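Local coordinates for protein fructose-bisphosphatase (Pyrococcus horikoshii, PDB 1VDW) that probably hydrolyses fructose 1,6-bisphosphate to fructose 6-phosphate and phosphate as a magnesium-dependent homodimer of the inositol monophosphatase superfamily, at residues 144-156 against 164-178. Numbering follows the deposited sequence.
Sequences ELAEKPSISFYTK and DKVKRTRTLGAIALE. With EDO (1,2-ethanediol), chain C.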
loop_
_atom_site.group_PDB
_atom_site.type_symbol
_atom_site.label_atom_id
_atom_site.label_comp_id
_atom_site.label_asym_id
_atom_site.label_seq_id
_atom_site.Cartn_x
_atom_site.Cartn_y
_atom_site.Cartn_z
ATOM N N GLU A 144 -0.149 9.661 19.348
ATOM C CA GLU A 144 -1.184 10.500 19.922
ATOM C C GLU A 144 -1.906 11.140 18.739
ATOM O O GLU A 144 -1.273 11.507 17.748
ATOM C CB GLU A 144 -0.547 11.573 20.808
ATOM C CG GLU A 144 -1.479 12.167 21.850
ATOM C CD GLU A 144 -0.770 13.139 22.776
ATOM O OE1 GLU A 144 -1.379 13.555 23.784
ATOM O OE2 GLU A 144 0.396 13.493 22.495
ATOM N N LEU A 145 -3.226 11.246 18.824
ATOM C CA LEU A 145 -4.004 11.860 17.752
ATOM C C LEU A 145 -3.813 13.369 17.865
ATOM O O LEU A 145 -4.258 13.983 18.835
ATOM C CB LEU A 145 -5.486 11.500 17.898
ATOM C CG LEU A 145 -6.441 12.004 16.812
ATOM C CD1 LEU A 145 -5.999 11.489 15.443
ATOM C CD2 LEU A 145 -7.856 11.542 17.133
ATOM N N ALA A 146 -3.153 13.967 16.878
ATOM C CA ALA A 146 -2.886 15.402 16.914
ATOM C C ALA A 146 -3.202 16.147 15.624
ATOM O O ALA A 146 -2.815 17.303 15.461
ATOM C CB ALA A 146 -1.432 15.642 17.304
ATOM N N GLU A 147 -3.896 15.488 14.704
ATOM C CA GLU A 147 -4.280 16.106 13.438
ATOM C C GLU A 147 -5.407 15.295 12.826
ATOM O O GLU A 147 -5.805 14.274 13.385
ATOM C CB GLU A 147 -3.093 16.160 12.471
ATOM C CG GLU A 147 -2.396 14.828 12.246
ATOM C CD GLU A 147 -1.394 14.883 11.107
ATOM O OE1 GLU A 147 -0.664 15.891 10.999
ATOM O OE2 GLU A 147 -1.329 13.913 10.322
ATOM N N LYS A 148 -5.941 15.744 11.696
ATOM C CA LYS A 148 -7.019 14.993 11.070
ATOM C C LYS A 148 -6.413 13.612 10.815
ATOM O O LYS A 148 -5.361 13.485 10.184
ATOM C CB LYS A 148 -7.476 15.667 9.779
ATOM C CG LYS A 148 -8.894 15.294 9.394
ATOM C CD LYS A 148 -9.396 16.122 8.232
ATOM C CE LYS A 148 -10.838 15.781 7.920
ATOM N NZ LYS A 148 -11.385 16.625 6.825
ATOM N N PRO A 149 -7.076 12.559 11.306
ATOM C CA PRO A 149 -6.599 11.181 11.161
ATOM C C PRO A 149 -6.358 10.569 9.790
ATOM O O PRO A 149 -6.967 10.938 8.790
ATOM C CB PRO A 149 -7.619 10.383 11.971
ATOM C CG PRO A 149 -8.873 11.170 11.795
ATOM C CD PRO A 149 -8.398 12.591 11.959
ATOM N N SER A 150 -5.424 9.622 9.786
ATOM C CA SER A 150 -5.061 8.853 8.602
ATOM C C SER A 150 -5.489 7.448 8.991
ATOM O O SER A 150 -5.066 6.936 10.027
ATOM C CB SER A 150 -3.553 8.889 8.363
ATOM O OG SER A 150 -3.121 10.207 8.080
ATOM N N ILE A 151 -6.323 6.819 8.171
ATOM C CA ILE A 151 -6.816 5.497 8.519
ATOM C C ILE A 151 -6.805 4.491 7.386
ATOM O O ILE A 151 -6.711 4.856 6.219
ATOM C CB ILE A 151 -8.291 5.578 9.023
ATOM C CG1 ILE A 151 -9.246 5.839 7.847
ATOM C CG2 ILE A 151 -8.425 6.690 10.063
ATOM C CD1 ILE A 151 -10.720 5.629 8.184
ATOM N N SER A 152 -6.865 3.217 7.760
ATOM C CA SER A 152 -7.023 2.136 6.798
ATOM C C SER A 152 -8.546 1.965 6.795
ATOM O O SER A 152 -9.177 1.978 7.860
ATOM C CB SER A 152 -6.321 0.867 7.279
ATOM O OG SER A 152 -6.789 -0.282 6.601
ATOM N N PHE A 153 -9.132 1.813 5.613
ATOM C CA PHE A 153 -10.581 1.715 5.507
ATOM C C PHE A 153 -11.035 0.728 4.444
ATOM O O PHE A 153 -10.619 0.815 3.286
ATOM C CB PHE A 153 -11.137 3.123 5.214
ATOM C CG PHE A 153 -12.645 3.212 5.162
ATOM C CD1 PHE A 153 -13.447 2.501 6.052
ATOM C CD2 PHE A 153 -13.257 4.079 4.259
ATOM C CE1 PHE A 153 -14.836 2.657 6.043
ATOM C CE2 PHE A 153 -14.642 4.238 4.245
ATOM C CZ PHE A 153 -15.430 3.526 5.138
ATOM N N TYR A 154 -11.886 -0.209 4.863
ATOM C CA TYR A 154 -12.465 -1.230 3.989
ATOM C C TYR A 154 -13.972 -1.269 4.229
ATOM O O TYR A 154 -14.421 -1.419 5.368
ATOM C CB TYR A 154 -11.941 -2.631 4.319
ATOM C CG TYR A 154 -10.477 -2.900 4.060
ATOM C CD1 TYR A 154 -10.074 -3.641 2.950
ATOM C CD2 TYR A 154 -9.508 -2.497 4.967
ATOM C CE1 TYR A 154 -8.745 -3.982 2.757
ATOM C CE2 TYR A 154 -8.172 -2.831 4.783
ATOM C CZ TYR A 154 -7.805 -3.579 3.677
ATOM O OH TYR A 154 -6.497 -3.952 3.497
ATOM N N THR A 155 -14.748 -1.145 3.159
ATOM C CA THR A 155 -16.200 -1.216 3.261
ATOM C C THR A 155 -16.772 -1.652 1.923
ATOM O O THR A 155 -16.142 -1.483 0.882
ATOM C CB THR A 155 -16.826 0.137 3.646
ATOM O OG1 THR A 155 -18.246 -0.022 3.771
ATOM C CG2 THR A 155 -16.529 1.187 2.588
ATOM N N LYS A 156 -17.969 -2.226 1.960
ATOM C CA LYS A 156 -18.647 -2.676 0.750
ATOM C C LYS A 156 -19.679 -1.626 0.362
ATOM O O LYS A 156 -20.215 -1.643 -0.748
ATOM C CB LYS A 156 -19.356 -4.008 1.007
ATOM C CG LYS A 156 -18.436 -5.166 1.369
ATOM C CD LYS A 156 -17.956 -5.924 0.136
ATOM C CE LYS A 156 -17.115 -5.059 -0.789
ATOM N NZ LYS A 156 -16.703 -5.804 -2.011
ATOM N N ASP A 164 -15.144 11.867 5.427
ATOM C CA ASP A 164 -15.200 13.277 5.803
ATOM C C ASP A 164 -14.415 13.557 7.082
ATOM O O ASP A 164 -13.892 14.654 7.275
ATOM C CB ASP A 164 -16.655 13.705 6.008
ATOM C CG ASP A 164 -16.775 15.054 6.692
ATOM O OD1 ASP A 164 -16.387 16.074 6.083
ATOM O OD2 ASP A 164 -17.254 15.093 7.847
ATOM N N LYS A 165 -14.324 12.551 7.945
ATOM C CA LYS A 165 -13.634 12.683 9.225
ATOM C C LYS A 165 -12.127 12.472 9.161
ATOM O O LYS A 165 -11.434 12.678 10.157
ATOM C CB LYS A 165 -14.206 11.678 10.227
ATOM C CG LYS A 165 -15.720 11.646 10.312
ATOM C CD LYS A 165 -16.272 12.943 10.864
ATOM C CE LYS A 165 -17.790 12.901 10.950
ATOM N NZ LYS A 165 -18.359 14.159 11.511
ATOM N N VAL A 166 -11.612 12.070 8.003
ATOM C CA VAL A 166 -10.185 11.796 7.898
ATOM C C VAL A 166 -9.438 12.606 6.845
ATOM O O VAL A 166 -10.026 13.120 5.895
ATOM C CB VAL A 166 -9.948 10.285 7.622
ATOM C CG1 VAL A 166 -10.744 9.443 8.609
ATOM C CG2 VAL A 166 -10.349 9.943 6.199
ATOM N N LYS A 167 -8.126 12.706 7.028
ATOM C CA LYS A 167 -7.260 13.428 6.102
ATOM C C LYS A 167 -6.945 12.545 4.890
ATOM O O LYS A 167 -6.820 13.029 3.767
ATOM C CB LYS A 167 -5.954 13.806 6.806
ATOM C CG LYS A 167 -4.957 14.560 5.944
ATOM C CD LYS A 167 -5.464 15.949 5.603
ATOM C CE LYS A 167 -4.384 16.791 4.946
ATOM N NZ LYS A 167 -4.856 18.178 4.685
ATOM N N ARG A 168 -6.815 11.244 5.134
ATOM C CA ARG A 168 -6.499 10.296 4.073
ATOM C C ARG A 168 -6.868 8.886 4.497
ATOM O O ARG A 168 -7.006 8.590 5.688
ATOM C CB ARG A 168 -4.998 10.328 3.758
ATOM C CG ARG A 168 -4.126 9.968 4.956
ATOM C CD ARG A 168 -2.638 9.924 4.614
ATOM N NE ARG A 168 -2.103 11.214 4.177
ATOM C CZ ARG A 168 -1.891 12.259 4.974
ATOM N NH1 ARG A 168 -2.173 12.188 6.268
ATOM N NH2 ARG A 168 -1.372 13.374 4.474
ATOM N N THR A 169 -7.023 8.017 3.505
ATOM C CA THR A 169 -7.306 6.620 3.767
ATOM C C THR A 169 -6.305 5.778 3.000
ATOM O O THR A 169 -5.704 6.219 2.008
ATOM C CB THR A 169 -8.717 6.183 3.295
ATOM O OG1 THR A 169 -8.813 6.333 1.876
ATOM C CG2 THR A 169 -9.806 6.996 3.977
ATOM N N ARG A 170 -6.119 4.567 3.501
ATOM C CA ARG A 170 -5.271 3.576 2.870
ATOM C C ARG A 170 -6.086 2.291 2.873
ATOM O O ARG A 170 -6.868 2.031 3.795
ATOM C CB ARG A 170 -3.983 3.359 3.661
ATOM C CG ARG A 170 -3.034 4.553 3.652
ATOM C CD ARG A 170 -2.370 4.733 2.286
ATOM N NE ARG A 170 -1.460 5.876 2.235
ATOM C CZ ARG A 170 -1.832 7.123 1.966
ATOM N NH1 ARG A 170 -3.104 7.405 1.725
ATOM N NH2 ARG A 170 -0.921 8.088 1.921
ATOM N N THR A 171 -5.938 1.514 1.814
ATOM C CA THR A 171 -6.597 0.216 1.706
ATOM C C THR A 171 -5.478 -0.585 1.066
ATOM O O THR A 171 -5.321 -0.627 -0.155
ATOM C CB THR A 171 -7.849 0.285 0.827
ATOM O OG1 THR A 171 -8.728 1.301 1.334
ATOM C CG2 THR A 171 -8.579 -1.051 0.846
ATOM N N LEU A 172 -4.677 -1.204 1.925
ATOM C CA LEU A 172 -3.482 -1.900 1.473
ATOM C C LEU A 172 -3.585 -3.343 1.029
ATOM O O LEU A 172 -2.723 -3.807 0.287
ATOM C CB LEU A 172 -2.393 -1.769 2.547
ATOM C CG LEU A 172 -2.123 -0.332 3.010
ATOM C CD1 LEU A 172 -0.996 -0.329 4.032
ATOM C CD2 LEU A 172 -1.777 0.551 1.821
ATOM N N GLY A 173 -4.619 -4.051 1.465
ATOM C CA GLY A 173 -4.753 -5.439 1.068
ATOM C C GLY A 173 -4.048 -6.434 1.979
ATOM O O GLY A 173 -3.839 -7.583 1.587
ATOM N N ALA A 174 -3.675 -6.000 3.182
ATOM C CA ALA A 174 -3.016 -6.874 4.164
ATOM C C ALA A 174 -3.336 -6.304 5.541
ATOM O O ALA A 174 -2.566 -5.520 6.107
ATOM C CB ALA A 174 -1.515 -6.905 3.936
ATOM N N ILE A 175 -4.476 -6.713 6.082
ATOM C CA ILE A 175 -4.929 -6.202 7.364
ATOM C C ILE A 175 -3.919 -6.364 8.503
ATOM O O ILE A 175 -3.873 -5.534 9.411
ATOM C CB ILE A 175 -6.293 -6.839 7.755
ATOM C CG1 ILE A 175 -7.052 -5.902 8.694
ATOM C CG2 ILE A 175 -6.090 -8.194 8.424
ATOM C CD1 ILE A 175 -7.535 -4.631 8.019
ATOM N N ALA A 176 -3.110 -7.418 8.467
ATOM C CA ALA A 176 -2.122 -7.610 9.523
ATOM C C ALA A 176 -1.161 -6.432 9.538
ATOM O O ALA A 176 -0.809 -5.920 10.601
ATOM C CB ALA A 176 -1.349 -8.913 9.310
ATOM N N LEU A 177 -0.728 -5.999 8.360
ATOM C CA LEU A 177 0.181 -4.866 8.285
ATOM C C LEU A 177 -0.508 -3.582 8.690
ATOM O O LEU A 177 0.094 -2.731 9.339
ATOM C CB LEU A 177 0.747 -4.698 6.874
ATOM C CG LEU A 177 1.718 -5.782 6.417
ATOM C CD1 LEU A 177 2.260 -5.403 5.055
ATOM C CD2 LEU A 177 2.860 -5.933 7.422
ATOM N N GLU A 178 -1.769 -3.425 8.310
ATOM C CA GLU A 178 -2.452 -2.199 8.666
ATOM C C GLU A 178 -2.591 -2.091 10.181
ATOM O O GLU A 178 -2.415 -1.017 10.748
ATOM C CB GLU A 178 -3.772 -2.118 7.895
ATOM C CG GLU A 178 -3.466 -1.746 6.436
ATOM C CD GLU A 178 -4.542 -2.118 5.443
ATOM O OE1 GLU A 178 -4.853 -3.320 5.321
ATOM O OE2 GLU A 178 -5.068 -1.205 4.766
HETATM C C1 EDO C . -7.753 -10.474 4.302
HETATM O O1 EDO C . -6.968 -11.232 3.387
HETATM C C2 EDO C . -6.830 -9.854 5.367
HETATM O O2 EDO C . -5.862 -8.988 4.747
HETATM O O HOH W 1 -0.676 14.218 7.841
HETATM O O HOH W 2 -13.784 17.023 5.467
#
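Tyr154 and Glu178 approach from opposite directions, the phenol OH giving a hydrogen bond to the syn lone pair of OE1 (Tyr154 OH to Glu178 OE1 2.5 Å), with ring and carboxylate planes 68° apart. Tyr154 OH in turn accepts from Gly173 N at 2.8 Å. Leu172 N donates to Glu178 OE2 from one face of the carboxylate and, in the conformer given, Ser152 OG donates from the other. Tyr154 OH and Leu172 N thus hold this buried group and fix its rotation, with Ser152 joining them in that conformer; an alanine here would probably leave both without their acceptor and unsettle the turn at Leu172 and Gly173. Thr171 CG2 lies over one face of the Tyr154 ring, 3.8 Å from its centroid, in a CH-pi contact, while its OG1 binds Phe153 O. Toward the start of the strands, Arg168 NH1 meets Ser150 OG at 2.8 Å in the guanidinium plane, and Ile151 CD1 packs against Val166 CG1 at 3.8 Å, the two side chains crossing nearly perpendicularly. Parallel pairing of strands 150-154 and 168-170 underlies these contacts in a right-handed beta-alpha-beta crossover through helix 160-164, and the following turn brings Ile175 beside Asp87 and Asp201, predicted magnesium ligands of the inositol monophosphatase fold.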